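Long-range contacts in transketolase (Campylobacter jejuni, PDB 3L84), which belongs to the transketolase family of thiamine diphosphate-binding enzymes, in which cofactor-binding and pyrimidine-binding domains are followed by a C-terminal domain: residues A329-F333 against V480-Q484; P473-E478 against L502-N506. All coordinates share one frame; numbering follows the deposited sequence.

Both contacts are built on helix 476-488 of the pyrimidine-binding domain, and their centres lie about 11 Å apart. Along the chain their segments alternate: 329-333 comes first, then 473-478, 480-484 and 502-506. Contact 2 fastens the beginning of the helix to the loop after strand 493-496, whereas contact 1 lays the loop before helix 340-354 against the next part of the same helix. The two also touch directly, with Phe333 CD2 3.4 Å from Gly476 O. One helix, which connects strands 469-471 and 493-496 of the parallel sheet, thus receives two loops, one preceding helix 340-354 and the other running on toward strand 518-521.

Contact 1. Residues A329-F333 against V480-Q484; sequences AYPDF and VKAWQ
The helical hydrogen bond from Gln484 N to Val480 O (3.0 Å) links two residues one turn apart, and Tyr330 of the loop packs against the side chains of both. No hydrogen bond crosses between the segments, and the joint is made by apolar packing. The side chain of Tyr330 passes alongside those of Val480 and Gln484, pointing the opposite way. Val480 CG1, carried anti to the backbone N (chi1 163°), meets the root of the tyrosine at 3.6 Å from Tyr330 CB, and it lies equally close to CG. Farther along the ring, Gln484 CG approaches Tyr330 CE2 obliquely at 3.5 Å. The glutamine chain then extends back beside the ring, so that NE2 lies near CE2 and CD2 with the amide plane turned 71° from the ring plane. On the same side of the ring plane, Trp483 CB approaches Tyr330 CE1 (4.0 Å), also obliquely, while the indole turns inward to stack on Phe495.

The second branch of Val480 serves the rest of the loop. Val480 CG2 sits 3.7 Å from Pro331 O. Val480 CG2 also meets the edge of the Phe333 ring, 4.0 Å from Phe333 CD2. Pro331 CB lies over one face of that ring. Val480 and Trp483 also touch Ile347, so helix 340-354 joins the same packing. Here a loop lies on the connecting helix of a beta-alpha-beta crossover in a parallel alpha/beta domain.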
loop_
_atom_site.group_PDB
_atom_site.type_symbol
_atom_site.label_atom_id
_atom_site.label_comp_id
_atom_site.label_asym_id
_atom_site.label_seq_id
_atom_site.Cartn_x
_atom_site.Cartn_y
_atom_site.Cartn_z
ATOM N N ALA A 329 34.599 7.475 5.775
ATOM C CA ALA A 329 34.631 8.812 6.371
ATOM C C ALA A 329 33.402 9.550 5.872
ATOM O O ALA A 329 33.289 9.943 4.678
ATOM C CB ALA A 329 35.918 9.547 5.978
ATOM N N TYR A 330 32.477 9.736 6.780
ATOM C CA TYR A 330 31.218 10.429 6.457
ATOM C C TYR A 330 31.421 11.912 6.485
ATOM O O TYR A 330 32.430 12.397 7.022
ATOM C CB TYR A 330 30.170 10.091 7.501
ATOM C CG TYR A 330 29.670 8.672 7.443
ATOM C CD1 TYR A 330 28.492 8.366 6.802
ATOM C CD2 TYR A 330 30.355 7.636 8.056
ATOM C CE1 TYR A 330 28.001 7.076 6.774
ATOM C CE2 TYR A 330 29.867 6.339 8.012
ATOM C CZ TYR A 330 28.693 6.073 7.367
ATOM O OH TYR A 330 28.167 4.784 7.319
ATOM N N PRO A 331 30.513 12.697 5.887
ATOM C CA PRO A 331 30.638 14.164 6.016
ATOM C C PRO A 331 30.503 14.606 7.458
ATOM O O PRO A 331 29.758 13.981 8.239
ATOM C CB PRO A 331 29.445 14.708 5.193
ATOM C CG PRO A 331 28.960 13.504 4.381
ATOM C CD PRO A 331 29.251 12.317 5.220
ATOM N N ASP A 332 31.166 15.714 7.747
ATOM C CA ASP A 332 31.143 16.350 9.048
ATOM C C ASP A 332 30.138 17.488 8.971
ATOM O O ASP A 332 30.404 18.544 8.437
ATOM C CB ASP A 332 32.511 16.861 9.431
ATOM C CG ASP A 332 32.534 17.515 10.786
ATOM O OD1 ASP A 332 31.484 17.577 11.462
ATOM O OD2 ASP A 332 33.617 18.006 11.208
ATOM N N PHE A 333 28.969 17.255 9.543
ATOM C CA PHE A 333 27.885 18.224 9.526
ATOM C C PHE A 333 27.762 19.017 10.811
ATOM O O PHE A 333 26.766 19.751 11.001
ATOM C CB PHE A 333 26.547 17.527 9.247
ATOM C CG PHE A 333 26.467 16.875 7.906
ATOM C CD1 PHE A 333 26.454 17.616 6.750
ATOM C CD2 PHE A 333 26.271 15.514 7.816
ATOM C CE1 PHE A 333 26.308 16.986 5.516
ATOM C CE2 PHE A 333 26.125 14.903 6.600
ATOM C CZ PHE A 333 26.112 15.650 5.463
ATOM N N VAL A 480 24.247 10.874 10.113
ATOM C CA VAL A 480 25.442 10.054 9.953
ATOM C C VAL A 480 25.432 8.919 10.985
ATOM O O VAL A 480 25.683 7.748 10.624
ATOM C CB VAL A 480 26.736 10.894 10.109
ATOM C CG1 VAL A 480 27.932 9.984 10.361
ATOM C CG2 VAL A 480 26.883 11.767 8.909
ATOM N N LYS A 481 25.200 9.235 12.262
ATOM C CA LYS A 481 25.219 8.207 13.299
ATOM C C LYS A 481 24.148 7.138 13.021
ATOM O O LYS A 481 24.380 5.946 13.269
ATOM C CB LYS A 481 25.046 8.842 14.682
ATOM C CG LYS A 481 26.236 9.671 15.107
ATOM C CD LYS A 481 25.919 10.480 16.355
ATOM C CE LYS A 481 27.081 11.296 16.893
ATOM N NZ LYS A 481 26.560 12.192 18.000
ATOM N N ALA A 482 23.010 7.568 12.471
ATOM C CA ALA A 482 21.941 6.643 12.119
ATOM C C ALA A 482 22.418 5.676 11.038
ATOM O O ALA A 482 22.156 4.485 11.126
ATOM C CB ALA A 482 20.710 7.398 11.612
ATOM N N TRP A 483 23.092 6.168 9.995
ATOM C CA TRP A 483 23.642 5.285 8.966
ATOM C C TRP A 483 24.659 4.304 9.541
ATOM O O TRP A 483 24.700 3.139 9.135
ATOM C CB TRP A 483 24.249 6.101 7.833
ATOM C CG TRP A 483 23.241 6.399 6.758
ATOM C CD1 TRP A 483 22.595 7.573 6.524
ATOM C CD2 TRP A 483 22.743 5.451 5.797
ATOM N NE1 TRP A 483 21.752 7.419 5.439
ATOM C CE2 TRP A 483 21.810 6.131 4.994
ATOM C CE3 TRP A 483 22.971 4.101 5.564
ATOM C CZ2 TRP A 483 21.144 5.517 3.943
ATOM C CZ3 TRP A 483 22.305 3.477 4.527
ATOM C CH2 TRP A 483 21.392 4.177 3.723
ATOM N N GLN A 484 25.526 4.771 10.446
ATOM C CA GLN A 484 26.519 3.872 11.027
ATOM C C GLN A 484 25.835 2.712 11.741
ATOM O O GLN A 484 26.253 1.570 11.633
ATOM C CB GLN A 484 27.498 4.641 11.917
ATOM C CG GLN A 484 28.401 5.584 11.121
ATOM C CD GLN A 484 29.206 6.516 11.980
ATOM O OE1 GLN A 484 28.676 7.166 12.861
ATOM N NE2 GLN A 484 30.522 6.606 11.683
#

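Contact 2. Residues P473-E478 against L502-N506; sequences PADGVE and LKALN
One direct hydrogen bond joins the segments, from Leu505 N to Asp475 OD2 (3.0 Å). It is nearly straight, at 165°, and meets the oxygen on its anti side, a little out of the carboxylate plane. The other oxygen of the same group serves the helix: Asp475 is the N-cap residue, and its OD1 accepts Glu478 N at 2.9 Å with an angle of 178°. With CG between the backbone N and the carbonyl carbon (chi1 72°), the carboxylate can face the first turn and the neighbouring loop together. Glu478 in turn accepts Ala474 N on OE1 (2.8 Å), from above its carboxylate plane, while OE2 is hydrogen-bonded to the hydroxyls of Tyr518 and Ser558.

Two waters extend the polar seam. The first donates to Ala474 O and Lys503 O, 2.7 Å from each, bridging two carbonyls that could not bond to one another. The second donates to Leu505 O at 2.8 Å and, over a longer 3.1 Å, to Asp475 OD2.

The remaining contacts are made by leucine side chains, one of them apolar on both sides. Leu505 CD1 lies 3.9 Å from Ala474 CB and also packs beside Glu478 OE2, its side chain crossing that of the glutamate at about a right angle. Val537 touches both Ala474 and Leu505, bringing helix 537-549 against this joint. Leu502, at the start of segment 502-506, lays CB and CD1 close to Ala474 O.

Outside the pair, Asp337 holds the loop by a salt bridge to Lys503 and a hydrogen bond from Ala504 N. The buried Asp475 carboxylate thus takes two backbone N-H groups and a water, and these donors, with the helix N-terminus, would be expected to favour its ionised form.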
loop_
_atom_site.group_PDB
_atom_site.type_symbol
_atom_site.label_atom_id
_atom_site.label_comp_id
_atom_site.label_asym_id
_atom_site.label_seq_id
_atom_site.Cartn_x
_atom_site.Cartn_y
_atom_site.Cartn_z
ATOM N N PRO A 473 16.293 11.813 12.036
ATOM C CA PRO A 473 17.396 12.611 12.568
ATOM C C PRO A 473 17.044 14.085 12.639
ATOM O O PRO A 473 16.339 14.613 11.774
ATOM C CB PRO A 473 18.527 12.366 11.569
ATOM C CG PRO A 473 17.839 11.991 10.321
ATOM C CD PRO A 473 16.647 11.170 10.749
ATOM N N ALA A 474 17.526 14.757 13.680
ATOM C CA ALA A 474 17.301 16.173 13.848
ATOM C C ALA A 474 18.339 17.020 13.140
ATOM O O ALA A 474 18.092 18.221 12.910
ATOM C CB ALA A 474 17.279 16.523 15.312
ATOM N N ASP A 475 19.448 16.443 12.728
ATOM C CA ASP A 475 20.504 17.214 12.036
ATOM C C ASP A 475 21.379 16.247 11.282
ATOM O O ASP A 475 21.152 15.038 11.320
ATOM C CB ASP A 475 21.298 18.146 12.999
ATOM C CG ASP A 475 22.234 17.440 13.948
ATOM O OD1 ASP A 475 22.382 16.203 13.909
ATOM O OD2 ASP A 475 22.907 18.179 14.729
ATOM N N GLY A 476 22.392 16.755 10.599
ATOM C CA GLY A 476 23.268 15.923 9.827
ATOM C C GLY A 476 24.096 14.960 10.618
ATOM O O GLY A 476 24.387 13.866 10.141
ATOM N N VAL A 477 24.523 15.376 11.793
ATOM C CA VAL A 477 25.327 14.523 12.638
ATOM C C VAL A 477 24.493 13.290 13.058
ATOM O O VAL A 477 24.950 12.138 12.972
ATOM C CB VAL A 477 25.860 15.277 13.845
ATOM C CG1 VAL A 477 26.506 14.363 14.865
ATOM C CG2 VAL A 477 26.853 16.376 13.376
ATOM N N GLU A 478 23.263 13.519 13.508
ATOM C CA GLU A 478 22.396 12.397 13.819
ATOM C C GLU A 478 22.182 11.509 12.582
ATOM O O GLU A 478 22.073 10.296 12.695
ATOM C CB GLU A 478 21.042 12.844 14.392
ATOM C CG GLU A 478 21.058 13.474 15.775
ATOM C CD GLU A 478 19.712 13.521 16.441
ATOM O OE1 GLU A 478 18.661 13.301 15.783
ATOM O OE2 GLU A 478 19.689 13.814 17.663
ATOM N N LEU A 502 16.639 22.426 8.955
ATOM C CA LEU A 502 16.664 22.239 10.410
ATOM C C LEU A 502 17.931 22.819 11.019
ATOM O O LEU A 502 18.973 22.926 10.366
ATOM C CB LEU A 502 16.599 20.747 10.766
ATOM C CG LEU A 502 15.479 19.937 10.086
ATOM C CD1 LEU A 502 15.445 18.521 10.649
ATOM C CD2 LEU A 502 14.126 20.625 10.187
ATOM N N LYS A 503 17.879 23.087 12.310
ATOM C CA LYS A 503 18.992 23.696 13.007
ATOM C C LYS A 503 19.932 22.653 13.543
ATOM O O LYS A 503 19.559 21.695 14.185
ATOM C CB LYS A 503 18.492 24.555 14.160
ATOM C CG LYS A 503 17.580 25.695 13.749
ATOM C CD LYS A 503 18.300 26.899 13.109
ATOM C CE LYS A 503 19.508 27.402 13.896
ATOM N NZ LYS A 503 20.092 28.704 13.358
ATOM N N ALA A 504 21.205 22.869 13.319
ATOM C CA ALA A 504 22.201 21.971 13.872
ATOM C C ALA A 504 22.140 21.959 15.400
ATOM O O ALA A 504 21.958 23.003 16.046
ATOM C CB ALA A 504 23.592 22.417 13.406
ATOM N N LEU A 505 22.311 20.784 15.996
ATOM C CA LEU A 505 22.298 20.606 17.433
ATOM C C LEU A 505 23.664 20.800 18.048
ATOM O O LEU A 505 24.704 20.715 17.399
ATOM C CB LEU A 505 21.828 19.181 17.799
ATOM C CG LEU A 505 20.482 18.741 17.256
ATOM C CD1 LEU A 505 20.168 17.316 17.736
ATOM C CD2 LEU A 505 19.379 19.716 17.665
ATOM N N ASN A 506 23.646 21.075 19.341
ATOM C CA ASN A 506 24.845 20.985 20.125
ATOM C C ASN A 506 25.148 19.521 20.454
ATOM O O ASN A 506 24.323 18.636 20.236
ATOM C CB ASN A 506 24.733 21.896 21.360
ATOM C CG ASN A 506 24.652 23.377 20.964
ATOM O OD1 ASN A 506 25.586 23.924 20.366
ATOM N ND2 ASN A 506 23.507 24.016 21.240
HETATM O O HOH W 1 17.343 20.240 14.506
HETATM O O HOH W 2 25.551 19.836 14.926
#